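Local coordinates for putative SAM-dependent O-methyltranferase (Podospora anserina, PDB 4YMH), which binds S-adenosylmethionine and S-adenosylhomocysteine and probably acts as a cation-dependent O-methyltransferase, at residues H34-M48 with I72-Y84. Sequence-based numbering, arbitrary orientation.
Sequences HWEWTRTRFPDADKM and IGCYSGYSALAWY. With SAH (S-adenosyl-L-homocysteine), chain E.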
ATOM      1  N   HIS A  34      -4.833 -15.968  18.498  1.00 32.73           N
ATOM      2  CA  HIS A  34      -5.132 -14.746  19.240  1.00 35.49           C
ATOM      3  C   HIS A  34      -6.282 -13.946  18.598  1.00 33.91           C
ATOM      4  O   HIS A  34      -7.126 -13.372  19.296  1.00 28.83           O
ATOM      5  CB  HIS A  34      -3.887 -13.869  19.356  1.00 32.29           C
ATOM      6  CG  HIS A  34      -4.149 -12.549  19.998  1.00 33.53           C
ATOM      7  ND1 HIS A  34      -4.379 -12.408  21.352  1.00 36.32           N
ATOM      8  CD2 HIS A  34      -4.240 -11.304  19.474  1.00 34.68           C
ATOM      9  CE1 HIS A  34      -4.592 -11.136  21.630  1.00 35.71           C
ATOM     10  NE2 HIS A  34      -4.518 -10.444  20.506  1.00 32.45           N
ATOM     11  N   TRP A  35      -6.310 -13.918  17.270  1.00 32.55           N
ATOM     12  CA  TRP A  35      -7.336 -13.178  16.531  1.00 33.23           C
ATOM     13  C   TRP A  35      -8.719 -13.771  16.823  1.00 36.27           C
ATOM     14  O   TRP A  35      -9.672 -13.055  17.195  1.00 35.45           O
ATOM     15  CB  TRP A  35      -7.006 -13.220  15.033  1.00 31.49           C
ATOM     16  CG  TRP A  35      -7.830 -12.337  14.148  1.00 32.21           C
ATOM     17  CD1 TRP A  35      -7.654 -11.000  13.924  1.00 28.46           C
ATOM     18  CD2 TRP A  35      -8.933 -12.740  13.328  1.00 39.58           C
ATOM     19  NE1 TRP A  35      -8.589 -10.543  13.026  1.00 31.94           N
ATOM     20  CE2 TRP A  35      -9.388 -11.590  12.646  1.00 40.01           C
ATOM     21  CE3 TRP A  35      -9.585 -13.960  13.108  1.00 44.25           C
ATOM     22  CZ2 TRP A  35     -10.467 -11.624  11.767  1.00 43.92           C
ATOM     23  CZ3 TRP A  35     -10.653 -13.992  12.230  1.00 47.95           C
ATOM     24  CH2 TRP A  35     -11.084 -12.830  11.569  1.00 48.84           C
ATOM     25  N   GLU A  36      -8.807 -15.092  16.693  1.00 32.73           N
ATOM     26  CA  GLU A  36     -10.042 -15.820  16.963  1.00 33.42           C
ATOM     27  C   GLU A  36     -10.492 -15.661  18.415  1.00 41.16           C
ATOM     28  O   GLU A  36     -11.682 -15.464  18.703  1.00 43.01           O
ATOM     29  CB  GLU A  36      -9.869 -17.301  16.626  1.00 51.64           C
ATOM     30  CG  GLU A  36      -9.631 -17.586  15.151  1.00 52.95           C
ATOM     31  CD  GLU A  36     -10.879 -17.402  14.299  1.00 59.81           C
ATOM     32  OE1 GLU A  36     -11.981 -17.226  14.866  1.00 63.54           O
ATOM     33  OE2 GLU A  36     -10.758 -17.439  13.057  1.00 60.88           O
ATOM     34  N   TRP A  37      -9.530 -15.755  19.325  1.00 42.15           N
ATOM     35  CA  TRP A  37      -9.802 -15.611  20.748  1.00 41.42           C
ATOM     36  C   TRP A  37     -10.357 -14.234  21.063  1.00 42.25           C
ATOM     37  O   TRP A  37     -11.266 -14.093  21.886  1.00 42.25           O
ATOM     38  CB  TRP A  37      -8.533 -15.850  21.557  1.00 42.47           C
ATOM     39  CG  TRP A  37      -8.670 -15.508  23.011  1.00 48.27           C
ATOM     40  CD1 TRP A  37      -9.094 -16.332  24.011  1.00 52.40           C
ATOM     41  CD2 TRP A  37      -8.365 -14.254  23.626  1.00 49.17           C
ATOM     42  NE1 TRP A  37      -9.076 -15.665  25.213  1.00 53.18           N
ATOM     43  CE2 TRP A  37      -8.629 -14.388  25.003  1.00 53.01           C
ATOM     44  CE3 TRP A  37      -7.892 -13.029  23.145  1.00 49.42           C
ATOM     45  CZ2 TRP A  37      -8.438 -13.345  25.903  1.00 54.48           C
ATOM     46  CZ3 TRP A  37      -7.705 -11.991  24.040  1.00 50.57           C
ATOM     47  CH2 TRP A  37      -7.975 -12.156  25.404  1.00 53.42           C
ATOM     48  N   THR A  38      -9.793 -13.218  20.422  1.00 40.57           N
ATOM     49  CA  THR A  38     -10.271 -11.855  20.598  1.00 42.99           C
ATOM     50  C   THR A  38     -11.713 -11.739  20.117  1.00 47.24           C
ATOM     51  O   THR A  38     -12.555 -11.135  20.787  1.00 49.98           O
ATOM     52  CB  THR A  38      -9.391 -10.839  19.846  1.00 38.06           C
ATOM     53  OG1 THR A  38      -8.064 -10.872  20.382  1.00 33.91           O
ATOM     54  CG2 THR A  38      -9.961  -9.422  19.999  1.00 33.18           C
ATOM     55  N   ARG A  39     -12.004 -12.327  18.962  1.00 46.45           N
ATOM     56  CA  ARG A  39     -13.367 -12.261  18.440  1.00 49.90           C
ATOM     57  C   ARG A  39     -14.371 -12.985  19.337  1.00 52.66           C
ATOM     58  O   ARG A  39     -15.530 -12.587  19.420  1.00 54.70           O
ATOM     59  CB  ARG A  39     -13.418 -12.822  17.022  1.00 50.86           C
ATOM     60  CG  ARG A  39     -12.570 -12.023  16.057  1.00 50.10           C
ATOM     61  CD  ARG A  39     -12.491 -12.668  14.696  1.00 52.99           C
ATOM     62  NE  ARG A  39     -13.685 -12.427  13.894  1.00 58.32           N
ATOM     63  CZ  ARG A  39     -14.427 -13.384  13.352  1.00 64.21           C
ATOM     64  NH1 ARG A  39     -14.102 -14.661  13.528  1.00 65.70           N
ATOM     65  NH2 ARG A  39     -15.496 -13.065  12.637  1.00 67.95           N
ATOM     66  N   THR A  40     -13.931 -14.038  20.017  1.00 51.67           N
ATOM     67  CA  THR A  40     -14.820 -14.737  20.940  1.00 53.78           C
ATOM     68  C   THR A  40     -14.993 -13.958  22.245  1.00 54.08           C
ATOM     69  O   THR A  40     -16.090 -13.898  22.813  1.00 54.59           O
ATOM     70  CB  THR A  40     -14.304 -16.154  21.252  1.00 54.59           C
ATOM     71  OG1 THR A  40     -14.197 -16.898  20.033  1.00 55.99           O
ATOM     72  CG2 THR A  40     -15.252 -16.883  22.190  1.00 60.04           C
ATOM     73  N   ARG A  41     -13.907 -13.347  22.706  1.00 52.93           N
ATOM     74  CA  ARG A  41     -13.895 -12.677  24.002  1.00 57.65           C
ATOM     75  C   ARG A  41     -14.662 -11.354  23.996  1.00 57.55           C
ATOM     76  O   ARG A  41     -15.332 -11.021  24.973  1.00 56.52           O
ATOM     77  CB  ARG A  41     -12.454 -12.436  24.460  1.00 59.62           C
ATOM     78  CG  ARG A  41     -12.330 -11.758  25.822  1.00 66.28           C
ATOM     79  CD  ARG A  41     -12.028 -12.757  26.939  1.00 73.78           C
ATOM     80  NE  ARG A  41     -11.877 -12.105  28.242  1.00 78.31           N
ATOM     81  CZ  ARG A  41     -10.777 -11.473  28.648  1.00 79.41           C
ATOM     82  NH1 ARG A  41      -9.720 -11.391  27.858  1.00 77.41           N
ATOM     83  NH2 ARG A  41     -10.734 -10.913  29.848  1.00 82.39           N
ATOM     84  N   PHE A  42     -14.582 -10.603  22.900  1.00 54.56           N
ATOM     85  CA  PHE A  42     -15.142  -9.252  22.902  1.00 56.16           C
ATOM     86  C   PHE A  42     -16.264  -9.022  21.890  1.00 57.90           C
ATOM     87  O   PHE A  42     -16.175  -9.450  20.737  1.00 54.37           O
ATOM     88  CB  PHE A  42     -14.019  -8.239  22.677  1.00 55.67           C
ATOM     89  CG  PHE A  42     -12.983  -8.252  23.761  1.00 58.63           C
ATOM     90  CD1 PHE A  42     -13.251  -7.682  24.994  1.00 61.93           C
ATOM     91  CD2 PHE A  42     -11.751  -8.854  23.557  1.00 59.30           C
ATOM     92  CE1 PHE A  42     -12.309  -7.702  26.002  1.00 62.47           C
ATOM     93  CE2 PHE A  42     -10.803  -8.877  24.561  1.00 60.40           C
ATOM     94  CZ  PHE A  42     -11.084  -8.302  25.787  1.00 61.29           C
ATOM     95  N   PRO A  43     -17.332  -8.332  22.332  1.00 62.27           N
ATOM     96  CA  PRO A  43     -18.477  -7.967  21.488  1.00 66.07           C
ATOM     97  C   PRO A  43     -18.113  -6.874  20.485  1.00 68.61           C
ATOM     98  O   PRO A  43     -18.702  -6.802  19.404  1.00 70.59           O
ATOM     99  CB  PRO A  43     -19.509  -7.465  22.501  1.00 70.05           C
ATOM    100  CG  PRO A  43     -18.693  -6.939  23.630  1.00 67.81           C
ATOM    101  CD  PRO A  43     -17.481  -7.828  23.710  1.00 65.04           C
ATOM    102  N   ASP A  44     -17.142  -6.041  20.848  1.00 68.32           N
ATOM    103  CA  ASP A  44     -16.674  -4.962  19.981  1.00 65.65           C
ATOM    104  C   ASP A  44     -15.357  -5.329  19.303  1.00 60.31           C
ATOM    105  O   ASP A  44     -14.475  -4.480  19.140  1.00 54.66           O
ATOM    106  CB  ASP A  44     -16.510  -3.656  20.778  1.00 68.58           C
ATOM    107  CG  ASP A  44     -15.405  -3.733  21.833  1.00 68.09           C
ATOM    108  OD1 ASP A  44     -15.015  -4.852  22.235  1.00 66.49           O
ATOM    109  OD2 ASP A  44     -14.928  -2.662  22.267  1.00 68.52           O
ATOM    110  N   ALA A  45     -15.232  -6.589  18.894  1.00 62.72           N
ATOM    111  CA  ALA A  45     -13.998  -7.077  18.278  1.00 62.35           C
ATOM    112  C   ALA A  45     -13.801  -6.548  16.857  1.00 61.18           C
ATOM    113  O   ALA A  45     -12.736  -6.736  16.268  1.00 55.99           O
ATOM    114  CB  ALA A  45     -13.976  -8.599  18.279  1.00 61.70           C
ATOM    115  N   ASP A  46     -14.818  -5.878  16.314  1.00 68.98           N
ATOM    116  CA  ASP A  46     -14.725  -5.291  14.976  1.00 66.80           C
ATOM    117  C   ASP A  46     -13.657  -4.194  14.920  1.00 57.57           C
ATOM    118  O   ASP A  46     -13.192  -3.828  13.838  1.00 55.59           O
ATOM    119  CB  ASP A  46     -16.086  -4.739  14.526  1.00 76.66           C
ATOM    120  CG  ASP A  46     -16.828  -4.017  15.638  1.00 86.26           C
ATOM    121  OD1 ASP A  46     -16.599  -4.337  16.824  1.00 87.74           O
ATOM    122  OD2 ASP A  46     -17.660  -3.134  15.327  1.00 91.68           O
ATOM    123  N   LYS A  47     -13.271  -3.682  16.088  1.00 49.16           N
ATOM    124  CA  LYS A  47     -12.165  -2.733  16.213  1.00 42.68           C
ATOM    125  C   LYS A  47     -10.831  -3.347  15.798  1.00 38.62           C
ATOM    126  O   LYS A  47      -9.888  -2.632  15.450  1.00 35.00           O
ATOM    127  CB  LYS A  47     -12.045  -2.226  17.654  1.00 40.72           C
ATOM    128  CG  LYS A  47     -13.236  -1.446  18.175  1.00 44.89           C
ATOM    129  CD  LYS A  47     -12.917  -0.868  19.544  1.00 46.92           C
ATOM    130  CE  LYS A  47     -14.091  -0.089  20.109  1.00 51.29           C
ATOM    131  NZ  LYS A  47     -13.707   0.620  21.355  1.00 53.04           N
ATOM    132  N   MET A  48     -10.745  -4.675  15.856  1.00 37.20           N
ATOM    133  CA  MET A  48      -9.503  -5.371  15.528  1.00 31.20           C
ATOM    134  C   MET A  48      -9.271  -5.427  14.017  1.00 31.99           C
ATOM    135  O   MET A  48     -10.223  -5.512  13.240  1.00 32.24           O
ATOM    136  CB  MET A  48      -9.518  -6.788  16.115  1.00 27.77           C
ATOM    137  CG  MET A  48      -8.272  -7.610  15.831  1.00 27.05           C
ATOM    138  SD  MET A  48      -8.317  -9.115  16.815  1.00 36.31           S
ATOM    139  CE  MET A  48      -9.920  -9.756  16.337  1.00 37.01           C
ATOM    140  N   ILE A  72      -0.227   3.366  18.423  1.00 23.99           N
ATOM    141  CA  ILE A  72      -1.171   4.089  19.258  1.00 21.72           C
ATOM    142  C   ILE A  72      -2.517   3.388  19.112  1.00 25.72           C
ATOM    143  O   ILE A  72      -3.099   3.378  18.022  1.00 24.06           O
ATOM    144  CB  ILE A  72      -1.266   5.578  18.869  1.00 25.87           C
ATOM    145  CG1 ILE A  72       0.134   6.197  18.771  1.00 23.93           C
ATOM    146  CG2 ILE A  72      -2.112   6.338  19.882  1.00 28.55           C
ATOM    147  CD1 ILE A  72       0.139   7.690  18.414  1.00 25.03           C
ATOM    148  N   GLY A  73      -2.980   2.767  20.203  1.00 27.81           N
ATOM    149  CA  GLY A  73      -4.220   2.005  20.209  1.00 25.59           C
ATOM    150  C   GLY A  73      -3.926   0.514  20.155  1.00 27.04           C
ATOM    151  O   GLY A  73      -3.785  -0.062  19.080  1.00 28.13           O
ATOM    152  N   CYS A  74      -3.840  -0.120  21.322  1.00 24.02           N
ATOM    153  CA  CYS A  74      -3.426  -1.524  21.394  1.00 25.14           C
ATOM    154  C   CYS A  74      -4.600  -2.495  21.229  1.00 27.49           C
ATOM    155  O   CYS A  74      -4.443  -3.556  20.616  1.00 25.77           O
ATOM    156  CB  CYS A  74      -2.715  -1.790  22.724  1.00 26.76           C
ATOM    157  SG  CYS A  74      -1.983  -3.435  22.870  1.00 29.84           S
ATOM    158  N   TYR A  75      -5.771  -2.102  21.742  1.00 26.70           N
ATOM    159  CA  TYR A  75      -6.944  -2.982  21.881  1.00 28.90           C
ATOM    160  C   TYR A  75      -6.556  -4.306  22.536  1.00 29.77           C
ATOM    161  O   TYR A  75      -6.179  -4.316  23.707  1.00 28.07           O
ATOM    162  CB  TYR A  75      -7.618  -3.229  20.531  1.00 30.20           C
ATOM    163  CG  TYR A  75      -8.988  -3.857  20.656  1.00 32.44           C
ATOM    164  CD1 TYR A  75      -9.987  -3.240  21.403  1.00 32.33           C
ATOM    165  CD2 TYR A  75      -9.286  -5.066  20.031  1.00 28.56           C
ATOM    166  CE1 TYR A  75     -11.249  -3.805  21.529  1.00 34.88           C
ATOM    167  CE2 TYR A  75     -10.552  -5.645  20.158  1.00 29.09           C
ATOM    168  CZ  TYR A  75     -11.523  -5.004  20.901  1.00 35.07           C
ATOM    169  OH  TYR A  75     -12.773  -5.564  21.025  1.00 39.48           O
ATOM    170  N   SER A  76      -6.627  -5.416  21.798  1.00 26.57           N
ATOM    171  CA  SER A  76      -6.314  -6.722  22.402  1.00 30.57           C
ATOM    172  C   SER A  76      -4.880  -7.199  22.126  1.00 27.75           C
ATOM    173  O   SER A  76      -4.496  -8.292  22.544  1.00 30.68           O
ATOM    174  CB  SER A  76      -7.300  -7.788  21.924  1.00 33.53           C
ATOM    175  OG  SER A  76      -6.910  -8.324  20.667  1.00 37.42           O
ATOM    176  N   GLY A  77      -4.091  -6.377  21.446  1.00 23.63           N
ATOM    177  CA  GLY A  77      -2.699  -6.698  21.175  1.00 22.87           C
ATOM    178  C   GLY A  77      -2.411  -7.336  19.819  1.00 24.44           C
ATOM    179  O   GLY A  77      -1.268  -7.687  19.529  1.00 23.73           O
ATOM    180  N   TYR A  78      -3.436  -7.500  18.990  1.00 22.84           N
ATOM    181  CA  TYR A  78      -3.272  -8.146  17.680  1.00 23.37           C
ATOM    182  C   TYR A  78      -2.226  -7.476  16.792  1.00 24.87           C
ATOM    183  O   TYR A  78      -1.342  -8.155  16.246  1.00 19.59           O
ATOM    184  CB  TYR A  78      -4.614  -8.187  16.939  1.00 25.27           C
ATOM    185  CG  TYR A  78      -4.542  -8.723  15.519  1.00 22.79           C
ATOM    186  CD1 TYR A  78      -4.257 -10.064  15.274  1.00 25.08           C
ATOM    187  CD2 TYR A  78      -4.775  -7.890  14.424  1.00 21.25           C
ATOM    188  CE1 TYR A  78      -4.197 -10.556  13.979  1.00 24.98           C
ATOM    189  CE2 TYR A  78      -4.715  -8.379  13.120  1.00 21.30           C
ATOM    190  CZ  TYR A  78      -4.427  -9.714  12.908  1.00 22.72           C
ATOM    191  OH  TYR A  78      -4.363 -10.225  11.623  1.00 23.57           O
ATOM    192  N   SER A  79      -2.311  -6.155  16.635  1.00 23.70           N
ATOM    193  CA  SER A  79      -1.357  -5.483  15.750  1.00 22.93           C
ATOM    194  C   SER A  79       0.027  -5.422  16.403  1.00 25.68           C
ATOM    195  O   SER A  79       1.030  -5.554  15.712  1.00 20.42           O
ATOM    196  CB  SER A  79      -1.841  -4.082  15.329  1.00 25.88           C
ATOM    197  OG  SER A  79      -2.139  -3.245  16.428  1.00 25.33           O
ATOM    198  N   ALA A  80       0.093  -5.269  17.727  1.00 22.78           N
ATOM    199  CA  ALA A  80       1.387  -5.359  18.414  1.00 24.49           C
ATOM    200  C   ALA A  80       2.060  -6.717  18.176  1.00 27.39           C
ATOM    201  O   ALA A  80       3.272  -6.781  17.952  1.00 28.38           O
ATOM    202  CB  ALA A  80       1.222  -5.110  19.923  1.00 26.24           C
ATOM    203  N   LEU A  81       1.284  -7.799  18.224  1.00 23.79           N
ATOM    204  CA  LEU A  81       1.856  -9.120  17.998  1.00 23.06           C
ATOM    205  C   LEU A  81       2.234  -9.315  16.525  1.00 25.14           C
ATOM    206  O   LEU A  81       3.193 -10.041  16.221  1.00 24.61           O
ATOM    207  CB  LEU A  81       0.895 -10.221  18.460  1.00 24.91           C
ATOM    208  CG  LEU A  81       0.713 -10.289  19.988  1.00 27.82           C
ATOM    209  CD1 LEU A  81      -0.439 -11.220  20.375  1.00 29.97           C
ATOM    210  CD2 LEU A  81       2.009 -10.730  20.663  1.00 23.24           C
ATOM    211  N   ALA A  82       1.496  -8.672  15.618  1.00 25.95           N
ATOM    212  CA  ALA A  82       1.904  -8.688  14.210  1.00 24.45           C
ATOM    213  C   ALA A  82       3.274  -8.025  14.030  1.00 24.87           C
ATOM    214  O   ALA A  82       4.163  -8.592  13.387  1.00 26.60           O
ATOM    215  CB  ALA A  82       0.865  -7.997  13.322  1.00 18.23           C
ATOM    216  N   TRP A  83       3.445  -6.831  14.598  1.00 22.62           N
ATOM    217  CA  TRP A  83       4.740  -6.141  14.536  1.00 23.99           C
ATOM    218  C   TRP A  83       5.853  -6.988  15.152  1.00 26.50           C
ATOM    219  O   TRP A  83       6.979  -7.078  14.623  1.00 24.06           O
ATOM    220  CB  TRP A  83       4.672  -4.782  15.260  1.00 22.11           C
ATOM    221  CG  TRP A  83       3.639  -3.816  14.724  1.00 20.66           C
ATOM    222  CD1 TRP A  83       2.679  -3.162  15.447  1.00 24.46           C
ATOM    223  CD2 TRP A  83       3.468  -3.394  13.364  1.00 23.32           C
ATOM    224  NE1 TRP A  83       1.921  -2.369  14.622  1.00 23.32           N
ATOM    225  CE2 TRP A  83       2.384  -2.493  13.339  1.00 24.31           C
ATOM    226  CE3 TRP A  83       4.127  -3.691  12.163  1.00 20.59           C
ATOM    227  CZ2 TRP A  83       1.942  -1.886  12.160  1.00 20.48           C
ATOM    228  CZ3 TRP A  83       3.687  -3.093  10.999  1.00 23.69           C
ATOM    229  CH2 TRP A  83       2.604  -2.194  11.005  1.00 16.22           C
ATOM    230  N   TYR A  84       5.530  -7.597  16.292  1.00 25.04           N
ATOM    231  CA  TYR A  84       6.440  -8.505  16.982  1.00 21.93           C
ATOM    232  C   TYR A  84       6.903  -9.619  16.042  1.00 24.96           C
ATOM    233  O   TYR A  84       8.111  -9.880  15.905  1.00 26.12           O
ATOM    234  CB  TYR A  84       5.755  -9.073  18.244  1.00 24.69           C
ATOM    235  CG  TYR A  84       6.592 -10.071  19.030  1.00 29.56           C
ATOM    236  CD1 TYR A  84       7.543  -9.642  19.950  1.00 31.23           C
ATOM    237  CD2 TYR A  84       6.433 -11.435  18.846  1.00 31.65           C
ATOM    238  CE1 TYR A  84       8.312 -10.546  20.662  1.00 35.74           C
ATOM    239  CE2 TYR A  84       7.205 -12.356  19.554  1.00 36.11           C
ATOM    240  CZ  TYR A  84       8.141 -11.904  20.462  1.00 38.89           C
ATOM    241  OH  TYR A  84       8.902 -12.807  21.172  1.00 43.25           O
TER
HETATM  242  N   SAH E1001      -4.647  -1.723  16.813  1.00 31.95           N
HETATM  243  CA  SAH E1001      -5.630  -2.704  17.177  1.00 35.69           C
HETATM  244  CB  SAH E1001      -7.014  -2.079  17.337  1.00 32.83           C
HETATM  245  CG  SAH E1001      -7.090  -0.712  18.009  1.00 29.14           C
HETATM  246  SD  SAH E1001      -8.759  -0.237  18.267  1.00 31.51           S
HETATM  247  C   SAH E1001      -5.715  -3.798  16.147  1.00 35.76           C
HETATM  248  O   SAH E1001      -6.183  -4.871  16.448  1.00 30.25           O
HETATM  249  OXT SAH E1001      -5.313  -3.579  15.015  1.00 36.11           O
HETATM  250  C5' SAH E1001      -8.448   1.299  19.037  1.00 30.17           C
HETATM  251  C4' SAH E1001      -7.923   1.199  20.461  1.00 30.11           C
HETATM  252  O4' SAH E1001      -7.527   2.482  20.907  1.00 33.68           O
HETATM  253  C3' SAH E1001      -8.973   0.734  21.442  1.00 32.92           C
HETATM  254  O3' SAH E1001      -8.514  -0.369  22.185  1.00 33.00           O
HETATM  255  C2' SAH E1001      -9.198   1.919  22.346  1.00 31.31           C
HETATM  256  O2' SAH E1001      -9.556   1.569  23.645  1.00 28.94           O
HETATM  257  C1' SAH E1001      -7.902   2.684  22.246  1.00 32.84           C
HETATM  258  N9  SAH E1001      -8.044   4.124  22.506  1.00 33.36           N
HETATM  259  C8  SAH E1001      -9.047   4.914  22.172  1.00 32.96           C
HETATM  260  N7  SAH E1001      -8.821   6.156  22.565  1.00 28.91           N
HETATM  261  C5  SAH E1001      -7.653   6.173  23.157  1.00 30.80           C
HETATM  262  C6  SAH E1001      -6.804   7.175  23.797  1.00 30.09           C
HETATM  263  N6  SAH E1001      -7.230   8.416  23.860  1.00 32.24           N
HETATM  264  N1  SAH E1001      -5.625   6.805  24.290  1.00 29.65           N
HETATM  265  C2  SAH E1001      -5.222   5.543  24.195  1.00 29.99           C
HETATM  266  N3  SAH E1001      -5.926   4.582  23.627  1.00 28.46           N
HETATM  267  C4  SAH E1001      -7.129   4.835  23.101  1.00 31.11           C
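Tyr-75 and Ser-76 of 72-84 meet 34-48 where the loop after the first strand of the Rossmann-like class I methyltransferase fold, a type II' turn from Cys-74 to Gly-77, leads into helix 78-86; helix segments 34-41 and 78-84 run antiparallel (175°). Tyr-75 OH donates a hydrogen bond to Asp-44 OD1 at 2.6 Å, from above the carboxylate plane. Ser-76 OG and Thr-38 OG1 are 2.8 Å apart, and His-34 NE2 adds a weak, bent bond (123°) to Ser-76 OG. Two CH-pi contacts follow: Lys-47 CB sits over the centre of the Tyr-75 ring, and Leu-81 CD1 covers one His-34 face, 4.0 Å from the centroid. Trp-35 CD1 lies above the rim of the Tyr-78 ring, 3.5 Å from CE1, while Trp-35 NE1 hydrogen-bonds to Ser-49 O and Tyr-78 OH to Ser-50 O. At chi1 -167° the Tyr-75 ring is swung opposite the backbone N, which carries its hydroxyl past the ligand to Asp-44; a leucine here would probably leave that carboxylate without its hydroxyl mate and Lys-47 without an aromatic face. S-adenosylhomocysteine sits against the same junction: its amino N donates to Gly-73 O and Ser-79 OG, and its O3' meets the Tyr-75 ring edge in plane, 3.3 Å from CD1.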